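Local coordinates for protein glycerophosphoryl diester phosphodiesterase (Agrobacterium tumefaciens str. C58, PDB 3KS6) that belongs to the glycerophosphoryl diester phosphodiesterase family, enzymes built on a TIM-barrel fold, and carries a bound magnesium ion, at residues P170-V173 and I174-A177; V47-D51 and P52-A56; I218-A221 and L222-V226. All coordinates share one frame; numbering follows the deposited sequence. Where two conformers were deposited one is given.

Interaction 1: P170-V173 and I174-A177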
loop_
_atom_site.group_PDB
_atom_site.type_symbol
_atom_site.label_atom_id
_atom_site.label_comp_id
_atom_site.label_asym_id
_atom_site.label_seq_id
_atom_site.Cartn_x
_atom_site.Cartn_y
_atom_site.Cartn_z
ATOM N N PRO A 170 -21.988 -0.871 -4.518
ATOM C CA PRO A 170 -21.512 0.126 -3.573
ATOM C C PRO A 170 -22.276 0.202 -2.262
ATOM O O PRO A 170 -21.679 0.452 -1.234
ATOM C CB PRO A 170 -21.612 1.441 -4.355
ATOM C CG PRO A 170 -22.471 1.170 -5.499
ATOM C CD PRO A 170 -22.344 -0.260 -5.811
ATOM N N GLY A 171 -23.590 -0.014 -2.305
ATOM C CA GLY A 171 -24.389 0.031 -1.090
ATOM C C GLY A 171 -23.925 -0.973 -0.060
ATOM O O GLY A 171 -23.729 -0.603 1.110
ATOM N N ALA A 172 -23.707 -2.216 -0.522
ATOM C CA ALA A 172 -23.265 -3.326 0.348
ATOM C C ALA A 172 -21.799 -3.195 0.725
ATOM O O ALA A 172 -21.396 -3.647 1.826
ATOM C CB ALA A 172 -23.521 -4.662 -0.286
ATOM N N VAL A 173 -20.985 -2.626 -0.159
ATOM C CA VAL A 173 -19.588 -2.343 0.228
ATOM C C VAL A 173 -19.582 -1.382 1.418
ATOM O O VAL A 173 -18.877 -1.586 2.404
ATOM C CB VAL A 173 -18.739 -1.783 -0.924
ATOM C CG1 VAL A 173 -17.406 -1.138 -0.384
ATOM C CG2 VAL A 173 -18.443 -2.860 -1.966
ATOM N N ILE A 174 -20.421 -0.346 1.350
ATOM C CA ILE A 174 -20.502 0.644 2.390
ATOM C C ILE A 174 -21.080 0.037 3.677
ATOM O O ILE A 174 -20.531 0.286 4.754
ATOM C CB ILE A 174 -21.313 1.912 1.908
ATOM C CG1 ILE A 174 -20.511 2.639 0.823
ATOM C CG2 ILE A 174 -21.633 2.851 3.077
ATOM C CD1 ILE A 174 -21.370 3.630 -0.031
ATOM N N GLU A 175 -22.146 -0.773 3.547
ATOM C CA GLU A 175 -22.734 -1.511 4.686
ATOM C C GLU A 175 -21.651 -2.265 5.453
ATOM O O GLU A 175 -21.562 -2.221 6.689
ATOM C CB GLU A 175 -23.693 -2.623 4.195
ATOM C CG GLU A 175 -25.040 -2.220 3.623
ATOM C CD GLU A 175 -25.760 -3.378 2.891
ATOM O OE1 GLU A 175 -25.305 -4.566 2.942
ATOM O OE2 GLU A 175 -26.796 -3.079 2.248
ATOM N N THR A 176 -20.868 -2.999 4.675
ATOM C CA THR A 176 -19.867 -3.898 5.177
ATOM C C THR A 176 -18.758 -3.168 5.910
ATOM O O THR A 176 -18.353 -3.543 7.029
ATOM C CB THR A 176 -19.301 -4.755 4.022
ATOM O OG1 THR A 176 -20.388 -5.445 3.394
ATOM C CG2 THR A 176 -18.263 -5.751 4.544
ATOM N N ALA A 177 -18.284 -2.088 5.315
ATOM C CA ALA A 177 -17.280 -1.270 5.974
ATOM C C ALA A 177 -17.801 -0.752 7.325
ATOM O O ALA A 177 -17.112 -0.841 8.327
ATOM C CB ALA A 177 -16.850 -0.095 5.062
#

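Interaction 2: V47-D51 and P52-A56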
loop_
_atom_site.group_PDB
_atom_site.type_symbol
_atom_site.label_atom_id
_atom_site.label_comp_id
_atom_site.label_asym_id
_atom_site.label_seq_id
_atom_site.Cartn_x
_atom_site.Cartn_y
_atom_site.Cartn_z
ATOM N N VAL A 47 9.729 -9.710 5.317
ATOM C CA VAL A 47 10.297 -9.162 4.098
ATOM C C VAL A 47 9.265 -8.362 3.335
ATOM O O VAL A 47 8.071 -8.644 3.390
ATOM C CB VAL A 47 10.909 -10.228 3.175
ATOM C CG1 VAL A 47 12.093 -10.919 3.870
ATOM C CG2 VAL A 47 9.849 -11.240 2.718
ATOM N N VAL A 48 9.774 -7.365 2.625
ATOM C CA VAL A 48 8.988 -6.406 1.857
ATOM C C VAL A 48 8.930 -6.924 0.396
ATOM O O VAL A 48 9.923 -6.957 -0.314
ATOM C CB VAL A 48 9.634 -5.005 1.887
ATOM C CG1 VAL A 48 8.791 -3.995 1.136
ATOM C CG2 VAL A 48 9.876 -4.546 3.345
ATOM N N HIS A 49 7.759 -7.380 -0.016
ATOM C CA HIS A 49 7.555 -8.000 -1.335
ATOM C C HIS A 49 6.080 -8.009 -1.622
ATOM O O HIS A 49 5.273 -8.204 -0.706
ATOM C CB HIS A 49 8.090 -9.433 -1.321
ATOM C CG HIS A 49 8.472 -9.951 -2.674
ATOM N ND1 HIS A 49 9.705 -9.699 -3.227
ATOM C CD2 HIS A 49 7.806 -10.716 -3.579
ATOM C CE1 HIS A 49 9.791 -10.274 -4.415
ATOM N NE2 HIS A 49 8.656 -10.900 -4.657
ATOM N N HIS A 50 5.698 -7.843 -2.889
ATOM C CA HIS A 50 4.278 -7.843 -3.214
ATOM C C HIS A 50 3.654 -9.246 -3.187
ATOM O O HIS A 50 2.815 -9.521 -2.330
ATOM C CB HIS A 50 4.036 -7.183 -4.579
ATOM C CG HIS A 50 2.615 -7.272 -5.005
ATOM N ND1 HIS A 50 2.216 -7.964 -6.132
ATOM C CD2 HIS A 50 1.489 -6.827 -4.407
ATOM C CE1 HIS A 50 0.897 -7.925 -6.204
ATOM N NE2 HIS A 50 0.435 -7.234 -5.176
ATOM N N ASP A 51 4.068 -10.140 -4.100
ATOM C CA ASP A 51 3.469 -11.479 -4.147
ATOM C C ASP A 51 3.957 -12.340 -2.967
ATOM O O ASP A 51 5.036 -12.095 -2.414
ATOM C CB ASP A 51 3.826 -12.218 -5.440
ATOM C CG ASP A 51 3.108 -11.692 -6.662
ATOM O OD1 ASP A 51 2.044 -11.053 -6.555
ATOM O OD2 ASP A 51 3.647 -11.959 -7.748
ATOM N N PRO A 52 3.179 -13.361 -2.586
ATOM C CA PRO A 52 3.619 -14.258 -1.532
ATOM C C PRO A 52 4.716 -15.195 -2.026
ATOM O O PRO A 52 5.239 -15.989 -1.237
ATOM C CB PRO A 52 2.343 -15.019 -1.163
ATOM C CG PRO A 52 1.513 -14.990 -2.397
ATOM C CD PRO A 52 1.824 -13.698 -3.075
ATOM N N THR A 53 5.025 -15.125 -3.319
ATOM C CA THR A 53 6.091 -15.908 -3.935
ATOM C C THR A 53 7.071 -14.976 -4.621
ATOM O O THR A 53 6.761 -13.829 -4.972
ATOM C CB THR A 53 5.564 -16.907 -4.970
ATOM O OG1 THR A 53 4.916 -16.186 -6.018
ATOM C CG2 THR A 53 4.588 -17.941 -4.336
ATOM N N LEU A 54 8.276 -15.477 -4.806
ATOM C CA LEU A 54 9.335 -14.710 -5.421
ATOM C C LEU A 54 9.349 -14.744 -6.959
ATOM O O LEU A 54 10.099 -14.019 -7.551
ATOM C CB LEU A 54 10.686 -15.197 -4.882
ATOM C CG LEU A 54 11.020 -14.930 -3.392
ATOM C CD1 LEU A 54 12.481 -15.357 -3.078
ATOM C CD2 LEU A 54 10.811 -13.460 -2.984
ATOM N N ASP A 55 8.498 -15.556 -7.583
ATOM C CA ASP A 55 8.596 -15.865 -9.017
ATOM C C ASP A 55 8.547 -14.667 -9.967
ATOM O O ASP A 55 9.392 -14.547 -10.838
ATOM C CB ASP A 55 7.506 -16.857 -9.438
ATOM C CG ASP A 55 7.508 -18.157 -8.611
ATOM O OD1 ASP A 55 7.741 -18.121 -7.401
ATOM O OD2 ASP A 55 7.242 -19.229 -9.197
ATOM N N ALA A 56 7.589 -13.769 -9.757
ATOM C CA ALA A 56 7.258 -12.694 -10.715
ATOM C C ALA A 56 8.276 -11.592 -10.821
ATOM O O ALA A 56 8.514 -11.072 -11.922
ATOM C CB ALA A 56 5.888 -12.099 -10.373
HETATM O O HOH W 1 7.475 -11.814 -7.115
HETATM O O HOH W 2 5.400 -14.021 -7.806
#

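Interaction 3: I218-A221 and L222-V226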
loop_
_atom_site.group_PDB
_atom_site.type_symbol
_atom_site.label_atom_id
_atom_site.label_comp_id
_atom_site.label_asym_id
_atom_site.label_seq_id
_atom_site.Cartn_x
_atom_site.Cartn_y
_atom_site.Cartn_z
ATOM N N ILE A 218 -3.996 9.593 -12.838
ATOM C CA ILE A 218 -3.531 10.541 -11.848
ATOM C C ILE A 218 -4.371 11.816 -11.877
ATOM O O ILE A 218 -4.836 12.267 -10.830
ATOM C CB ILE A 218 -2.029 10.872 -12.025
ATOM C CG1 ILE A 218 -1.147 9.637 -11.740
ATOM C CG2 ILE A 218 -1.642 12.081 -11.131
ATOM C CD1 ILE A 218 0.292 9.750 -12.234
ATOM N N THR A 219 -4.602 12.368 -13.071
ATOM C CA THR A 219 -5.394 13.602 -13.198
ATOM C C THR A 219 -6.851 13.369 -12.773
ATOM O O THR A 219 -7.482 14.225 -12.160
ATOM C CB THR A 219 -5.316 14.146 -14.657
ATOM O OG1 THR A 219 -3.971 14.540 -14.943
ATOM C CG2 THR A 219 -6.277 15.307 -14.826
ATOM N N LYS A 220 -7.385 12.172 -13.044
ATOM C CA LYS A 220 -8.740 11.868 -12.612
ATOM C C LYS A 220 -8.816 11.903 -11.078
ATOM O O LYS A 220 -9.739 12.477 -10.502
ATOM C CB LYS A 220 -9.168 10.509 -13.137
ATOM C CG LYS A 220 -10.464 9.987 -12.602
ATOM C CD LYS A 220 -10.717 8.609 -13.202
ATOM C CE LYS A 220 -11.972 8.006 -12.653
ATOM N NZ LYS A 220 -12.219 6.669 -13.288
ATOM N N ALA A 221 -7.848 11.272 -10.430
ATOM C CA ALA A 221 -7.747 11.245 -8.958
ATOM C C ALA A 221 -7.685 12.674 -8.373
ATOM O O ALA A 221 -8.403 13.022 -7.413
ATOM C CB ALA A 221 -6.487 10.389 -8.539
ATOM N N LEU A 222 -6.836 13.516 -8.973
ATOM C CA LEU A 222 -6.709 14.918 -8.557
ATOM C C LEU A 222 -7.981 15.718 -8.807
ATOM O O LEU A 222 -8.412 16.449 -7.929
ATOM C CB LEU A 222 -5.484 15.577 -9.205
ATOM C CG LEU A 222 -4.097 15.005 -8.877
ATOM C CD1 LEU A 222 -3.011 15.503 -9.880
ATOM C CD2 LEU A 222 -3.693 15.324 -7.389
ATOM N N ASP A 223 -8.592 15.546 -9.978
ATOM C CA ASP A 223 -9.871 16.179 -10.330
ATOM C C ASP A 223 -10.980 15.748 -9.414
ATOM O O ASP A 223 -11.797 16.554 -9.035
ATOM C CB ASP A 223 -10.299 15.851 -11.777
ATOM C CG ASP A 223 -9.502 16.627 -12.825
ATOM O OD1 ASP A 223 -8.769 17.570 -12.446
ATOM O OD2 ASP A 223 -9.618 16.262 -14.014
ATOM N N LEU A 224 -11.039 14.462 -9.078
ATOM C CA LEU A 224 -12.060 13.992 -8.124
ATOM C C LEU A 224 -11.868 14.507 -6.692
ATOM O O LEU A 224 -12.850 14.632 -5.943
ATOM C CB LEU A 224 -12.138 12.461 -8.134
ATOM C CG LEU A 224 -12.821 11.822 -9.330
ATOM C CD1 LEU A 224 -12.751 10.311 -9.198
ATOM C CD2 LEU A 224 -14.271 12.296 -9.435
ATOM N N GLY A 225 -10.625 14.822 -6.326
ATOM C CA GLY A 225 -10.299 15.367 -5.023
ATOM C C GLY A 225 -10.271 14.267 -3.984
ATOM O O GLY A 225 -10.664 14.479 -2.849
ATOM N N VAL A 226 -9.822 13.076 -4.387
ATOM C CA VAL A 226 -9.820 11.908 -3.506
ATOM C C VAL A 226 -8.801 12.092 -2.364
ATOM O O VAL A 226 -7.880 12.904 -2.465
ATOM C CB VAL A 226 -9.575 10.597 -4.300
ATOM C CG1 VAL A 226 -10.573 10.449 -5.475
ATOM C CG2 VAL A 226 -8.127 10.466 -4.739
#

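Interaction 1: P170-V173 and I174-A177
Ile-174 folds its side chain back over the carbonyl of Pro-170, one turn toward the N terminus of helix 162-179. Its CB sits 3.5 Å from Pro-170 O. CG1 turns beside the backbone N, anti to the carbonyl carbon (chi1 -68°), which brings it to 3.2 Å from Pro-170 O. At the tip, CD1 is still 3.4 Å from Pro-170 O, so the branch stays over this one oxygen along its whole length. The same oxygen accepts the backbone bond from Ile-174 N.

Thr-176 does something more specific. Its OG1 stands beside its own N (chi1 -57°) and donates to Ala-172 O at 2.6 Å, while Thr-176 N bonds to Ala-172 O at 3.0 Å. The two donors come from opposite faces of the carbonyl plane, so Ala-172 O is gripped twice by one residue. Glu-175 N to Gly-171 O and Ala-177 N to Val-173 O continue the regular ladder. Glu-175 was modelled in two conformers, and the approach of its carboxylate to Ala-172 in one of them is doubtful.

Ile-174 also packs on helix 194-202, and Val-173 on Trp-158 and Val-160 of strand 156-160. This is the helix of a beta-alpha-beta unit of the TIM barrel, linking strand 156-160 to the parallel strand 184-188.

Interaction 2: V47-D51 and P52-A56
The imidazole of His-49 carries Leu-54 CD2 on one face, 3.8 Å from the ring centroid and 16° off the normal: a CH-pi contact, with the methyl displaced toward the ring's rim. At the edge, in the ring plane, lies Asp-51 O. Thr-53 O approaches NE2 obliquely. The carboxylate of Asp-51 has Ala-56 CB 3.5 Å from its OD2. These groups belong to the turn that leaves strand 46-48 in this TIM-barrel protein and leads into the loop before helix 69-74.

The His-49 ring comes over to Leu-54 because its CG is anti to the backbone N (chi1 -155°), and the two side chains cross at about a right angle. While Leu-54 CD2 lies over one face, NE2 meets a water. This water is 2.9 Å from His-49 NE2 and donates to Thr-53 O, bridging the ring to the backbone four residues on.

Pro-52, next in sequence after Asp-51, touches His-39 and Tyr-115. The neighbouring His-50 leaves the backbone away from 52-56, and its side chain is about 5 Å from the bound magnesium ion, whose site is formed by Glu-35, Asp-37 and Glu-105. Its carbonyl oxygen accepts from His-39 NE2 and Lys-107 NZ, bonds that fix the backbone at the start of the turn.

A second water ties Asp-51 to the residues that follow it. Three points of the turn meet at this one molecule, and the carboxylate reaches the backbone through it: the water donates to Asp-51 OD2 at 2.7 Å and accepts from Thr-53 OG1 at 2.8 Å and from Ala-56 N at 2.9 Å.

Interaction 3: I218-A221 and L222-V226
Ile-218 and Leu-222 lie side by side and point the same way, with CG2 of Ile-218 3.9 Å from CD1 of Leu-222. They form one face of the last turns of helix 215-224, a helix of the TIM barrel that ends in a Schellman motif and leads into strand 228-231. Both pack on Phe-229 of that strand and on helix 234-249, where Ile-218 meets Leu-236 and Leu-240 and Leu-222 meets His-244.

Next along the helix, Thr-219 sets its methyl against the carboxylate of Asp-223. CG2 is anti to the backbone N, beside the carbonyl carbon, which puts Thr-219 CG2 3.6 Å from Asp-223 OD2. This is a side contact, and both polar groups are bonded to other residues: the hydroxyl to Pro-215 O, and Asp-223 OD1 to His-244 NE2.

Lys-220 runs alongside Leu-224, its CG 4.1 Å from Leu-224 CD1. Extended to its tip, the lysine carries NZ to the carbonyl oxygens of Ile-189 and Ala-192.

Ala-221, a turn before the helix ends, sets its CB against Val-226 CG2, the apolar contact of the Schellman motif. Gly-225 breaks the helical course with a positive phi of 78°, a conformation glycine takes easily. Its N makes the last helical bond, a bent one (136°), to Ala-221 O at 3.1 Å, and a weak one to Leu-222 O at 3.2 Å. Past the glycine, Val-226 N reaches back in a weak but nearly straight bond (170°) to Ala-221 O at 3.3 Å.

From the N terminus, interaction 2 comes first, where the chain turns out of strand 46-48 near the magnesium site. Interaction 1 follows on helix 162-179, within the connection from strand 156-160 to strand 184-188, and interaction 3 comes last, where helix 215-224 ends ahead of strand 228-231. Each joins adjoining segments and closes just a turn; the three run in series and none nests in or crosses another. The centres of interactions 1 and 3 are about 22 Å apart. The centres of interactions 2 and 3 are about 30 Å apart, on opposite sides of the chain's centre. Helix 194-202 lies against interaction 1, while strand 206-210, which follows it, meets interaction 3.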